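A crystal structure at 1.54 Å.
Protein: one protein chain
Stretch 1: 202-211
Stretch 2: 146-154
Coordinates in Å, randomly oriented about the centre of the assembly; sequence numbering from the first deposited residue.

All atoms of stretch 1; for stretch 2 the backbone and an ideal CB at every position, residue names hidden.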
# COMPACT_ATOMS: atom_id res chain seq x y z
N LYS A 202 4.01 16.24 4.71
CA LYS A 202 4.59 15.00 4.17
C LYS A 202 5.74 15.33 3.22
O LYS A 202 6.72 14.62 3.14
CB LYS A 202 3.51 14.19 3.42
CG LYS A 202 2.51 13.59 4.37
CD LYS A 202 1.34 12.93 3.62
CE LYS A 202 0.26 12.36 4.55
NZ LYS A 202 0.66 11.12 5.25
N ALA A 203 5.59 16.39 2.41
CA ALA A 203 6.65 16.82 1.49
C ALA A 203 7.91 17.25 2.27
O ALA A 203 9.00 16.94 1.87
CB ALA A 203 6.13 17.97 0.59
N MSE A 204 7.70 17.92 3.40
CA MSE A 204 8.83 18.32 4.24
C MSE A 204 9.51 17.08 4.79
O MSE A 204 10.73 17.01 4.76
CB MSE A 204 8.35 19.21 5.38
CG MSE A 204 7.86 20.56 4.83
SE MSE A 204 7.01 21.64 6.24
CE MSE A 204 8.37 21.50 7.53
N ALA A 205 8.73 16.11 5.28
CA ALA A 205 9.33 14.86 5.76
C ALA A 205 10.13 14.21 4.62
O ALA A 205 11.20 13.65 4.83
CB ALA A 205 8.27 13.89 6.25
N ALA A 206 9.60 14.20 3.40
CA ALA A 206 10.35 13.62 2.32
C ALA A 206 11.70 14.31 2.07
O ALA A 206 12.68 13.65 1.79
CB ALA A 206 9.49 13.63 1.00
N LEU A 207 11.75 15.63 2.13
CA LEU A 207 12.97 16.36 1.86
C LEU A 207 13.94 16.17 3.02
O LEU A 207 15.14 16.15 2.77
CB LEU A 207 12.72 17.87 1.68
CG LEU A 207 11.90 18.24 0.43
CD1 LEU A 207 11.99 19.77 0.23
CD2 LEU A 207 12.52 17.57 -0.82
N GLU A 208 13.42 16.03 4.23
CA GLU A 208 14.32 15.82 5.37
C GLU A 208 14.98 14.47 5.19
O GLU A 208 16.21 14.34 5.33
CB GLU A 208 13.56 15.88 6.70
CG GLU A 208 14.50 15.63 7.88
CD GLU A 208 15.43 16.79 8.15
OE1 GLU A 208 16.47 16.56 8.82
OE2 GLU A 208 15.14 17.93 7.68
N ILE A 209 14.20 13.43 4.86
CA ILE A 209 14.79 12.11 4.68
C ILE A 209 15.80 12.11 3.52
O ILE A 209 16.87 11.52 3.61
CB ILE A 209 13.67 11.05 4.43
CG1 ILE A 209 12.82 10.92 5.69
CG2 ILE A 209 14.30 9.71 3.93
CD1 ILE A 209 11.59 9.99 5.54
N ALA A 210 15.45 12.75 2.40
CA ALA A 210 16.35 12.85 1.27
C ALA A 210 17.65 13.54 1.68
O ALA A 210 18.71 13.09 1.29
CB ALA A 210 15.64 13.61 0.10
N GLU A 211 17.56 14.64 2.43
CA GLU A 211 18.80 15.31 2.84
C GLU A 211 19.63 14.36 3.71
O GLU A 211 20.87 14.28 3.56
CB GLU A 211 18.46 16.60 3.61
CG GLU A 211 19.72 17.35 4.06
CD GLU A 211 19.41 18.66 4.75
OE1 GLU A 211 20.33 19.24 5.39
OE2 GLU A 211 18.26 19.12 4.65
N UNK A 146 11.28 11.88 -8.31
CA UNK A 146 9.91 11.98 -7.80
C UNK A 146 9.89 12.90 -6.57
O UNK A 146 9.01 13.74 -6.40
CB UNK A 146 9.36 10.60 -7.45
N UNK A 147 10.87 12.73 -5.68
CA UNK A 147 10.92 13.59 -4.50
C UNK A 147 11.08 15.06 -4.89
O UNK A 147 10.30 15.91 -4.44
CB UNK A 147 12.07 13.16 -3.58
N UNK A 148 12.06 15.37 -5.73
CA UNK A 148 12.30 16.77 -6.08
C UNK A 148 11.13 17.40 -6.84
O UNK A 148 10.85 18.61 -6.70
CB UNK A 148 13.57 16.88 -6.92
N UNK A 149 10.42 16.59 -7.61
CA UNK A 149 9.28 17.13 -8.37
C UNK A 149 8.06 17.28 -7.50
O UNK A 149 7.54 18.40 -7.36
CB UNK A 149 8.95 16.23 -9.56
N UNK A 150 7.58 16.20 -6.90
CA UNK A 150 6.35 16.24 -6.12
C UNK A 150 6.38 17.08 -4.85
O UNK A 150 5.33 17.48 -4.36
CB UNK A 150 5.97 14.81 -5.74
N UNK A 151 7.57 17.34 -4.31
CA UNK A 151 7.64 18.21 -3.11
C UNK A 151 7.62 19.67 -3.52
O UNK A 151 7.42 20.55 -2.66
CB UNK A 151 8.90 17.92 -2.29
N UNK A 152 7.82 19.94 -4.81
CA UNK A 152 7.83 21.32 -5.27
C UNK A 152 9.21 21.93 -5.40
O UNK A 152 9.34 23.09 -5.81
CB UNK A 152 7.00 22.18 -4.32
N UNK A 153 10.27 21.17 -5.09
CA UNK A 153 11.61 21.72 -5.22
C UNK A 153 11.91 22.16 -6.66
O UNK A 153 12.54 23.19 -6.88
CB UNK A 153 12.64 20.69 -4.76
N UNK A 154 11.47 21.36 -7.66
CA UNK A 154 11.74 21.73 -9.04
C UNK A 154 10.98 23.01 -9.43
O UNK A 154 11.42 23.69 -10.37
CB UNK A 154 11.36 20.58 -9.97

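Stretch 1 is a continuous helix that offers the second stretch an apolar surface: the methyl groups of Ala203, Ala206 and Ala210, with the branched end of Leu207 beside them. The helix at the start of stretch 2 runs against it at 144°, with the axes 10.1 Å apart at their nearest.

At position 146 nothing of stretch 1 lies within 5.5 Å of the ideal CB, so this contact scarcely restricts the choice; the residue is Lys146, whose side chain stays clear of stretch 1.

Position 147 points toward stretch 1. Its ideal CB lies 5.2 Å from Ala210 CB, 5.2 Å from Leu207 CD2 and 5.3 Å from Ala206 CB, a space lined by carbon that suits a modest aliphatic side chain such as valine, isoleucine or leucine. Val147, with chi1 in t, fills it through one methyl: CG1 packs 3.7 Å from Leu207 CD2 and 4.2 Å from Ala210 CB.

Position 148 points away, and many residues would serve; Leu148 brings CD2 back only to 4.7 Å from Leu207 CD2. Positions 149, out of reach, and 150, directed sideways, are equally unconstrained by stretch 1, and both are alanine, Ala149 and Ala150.

The backbones come closest at position 151, where its CA is 4.9 Å from Ala203 CA. The ideal CB points toward stretch 1, 4.0 Å from Ala203 CB and 3.9 Å from Leu207 CD2, leaving little depth. A small residue fits: alanine, serine, threonine or valine. A hydroxyl has a further use, because the carbonyl O of position 147 lies one turn back. In Thr151, chi1 in p, OG1 donates a 2.7 Å hydrogen bond to Val147 O, while CG2 rests 3.9 Å from Ala203 CB and 4.0 Å from Ala206 CB. Thr151 OG1 is thus satisfied within its own stretch, although it also touches Leu207 CD2 at 3.5 Å.

Position 152 has phi/psi of 97/0, where a CB would be jammed against the carbonyl O of the preceding residue. The backbone alone calls for glycine, and Gly152 leaves helical geometry here while occupying the N-cap of the next helix.

Position 153 points toward stretch 1 again, its ideal CB 5.0 Å from Leu207 CD2. An aliphatic residue would suit; Val153, chi1 in t, brings CG2 to 3.6 Å from Leu207 CD1, so that Leu207 is contacted from positions 147, 151 and 153.

Position 154 is out of reach and unrestricted by stretch 1; it is Phe154.

Stretch 2 (146-154) KVLAATGVF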
# COMPACT_ATOMS: atom_id res chain seq x y z
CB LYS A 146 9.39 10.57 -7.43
CG LYS A 146 8.06 10.52 -6.71
CD LYS A 146 6.99 11.25 -7.48
CE LYS A 146 5.65 11.05 -6.81
NZ LYS A 146 4.57 11.81 -7.46
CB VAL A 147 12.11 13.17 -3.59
CG1 VAL A 147 12.35 14.25 -2.47
CG2 VAL A 147 11.83 11.81 -2.98
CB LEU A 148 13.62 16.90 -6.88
CG LEU A 148 14.83 16.40 -6.08
CD1 LEU A 148 16.06 16.55 -6.93
CD2 LEU A 148 15.00 17.24 -4.79
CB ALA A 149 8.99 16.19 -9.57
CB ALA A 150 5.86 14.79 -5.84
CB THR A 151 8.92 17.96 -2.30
OG1 THR A 151 10.05 18.26 -3.13
CG2 THR A 151 8.94 16.51 -1.76
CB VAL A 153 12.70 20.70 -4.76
CG1 VAL A 153 14.11 21.15 -5.19
CG2 VAL A 153 12.60 20.54 -3.25
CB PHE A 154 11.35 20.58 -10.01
CG PHE A 154 12.37 19.46 -10.09
CD1 PHE A 154 11.99 18.22 -10.57
CD2 PHE A 154 13.68 19.66 -9.70
CE1 PHE A 154 12.91 17.17 -10.66
CE2 PHE A 154 14.61 18.59 -9.80
CZ PHE A 154 14.21 17.37 -10.28
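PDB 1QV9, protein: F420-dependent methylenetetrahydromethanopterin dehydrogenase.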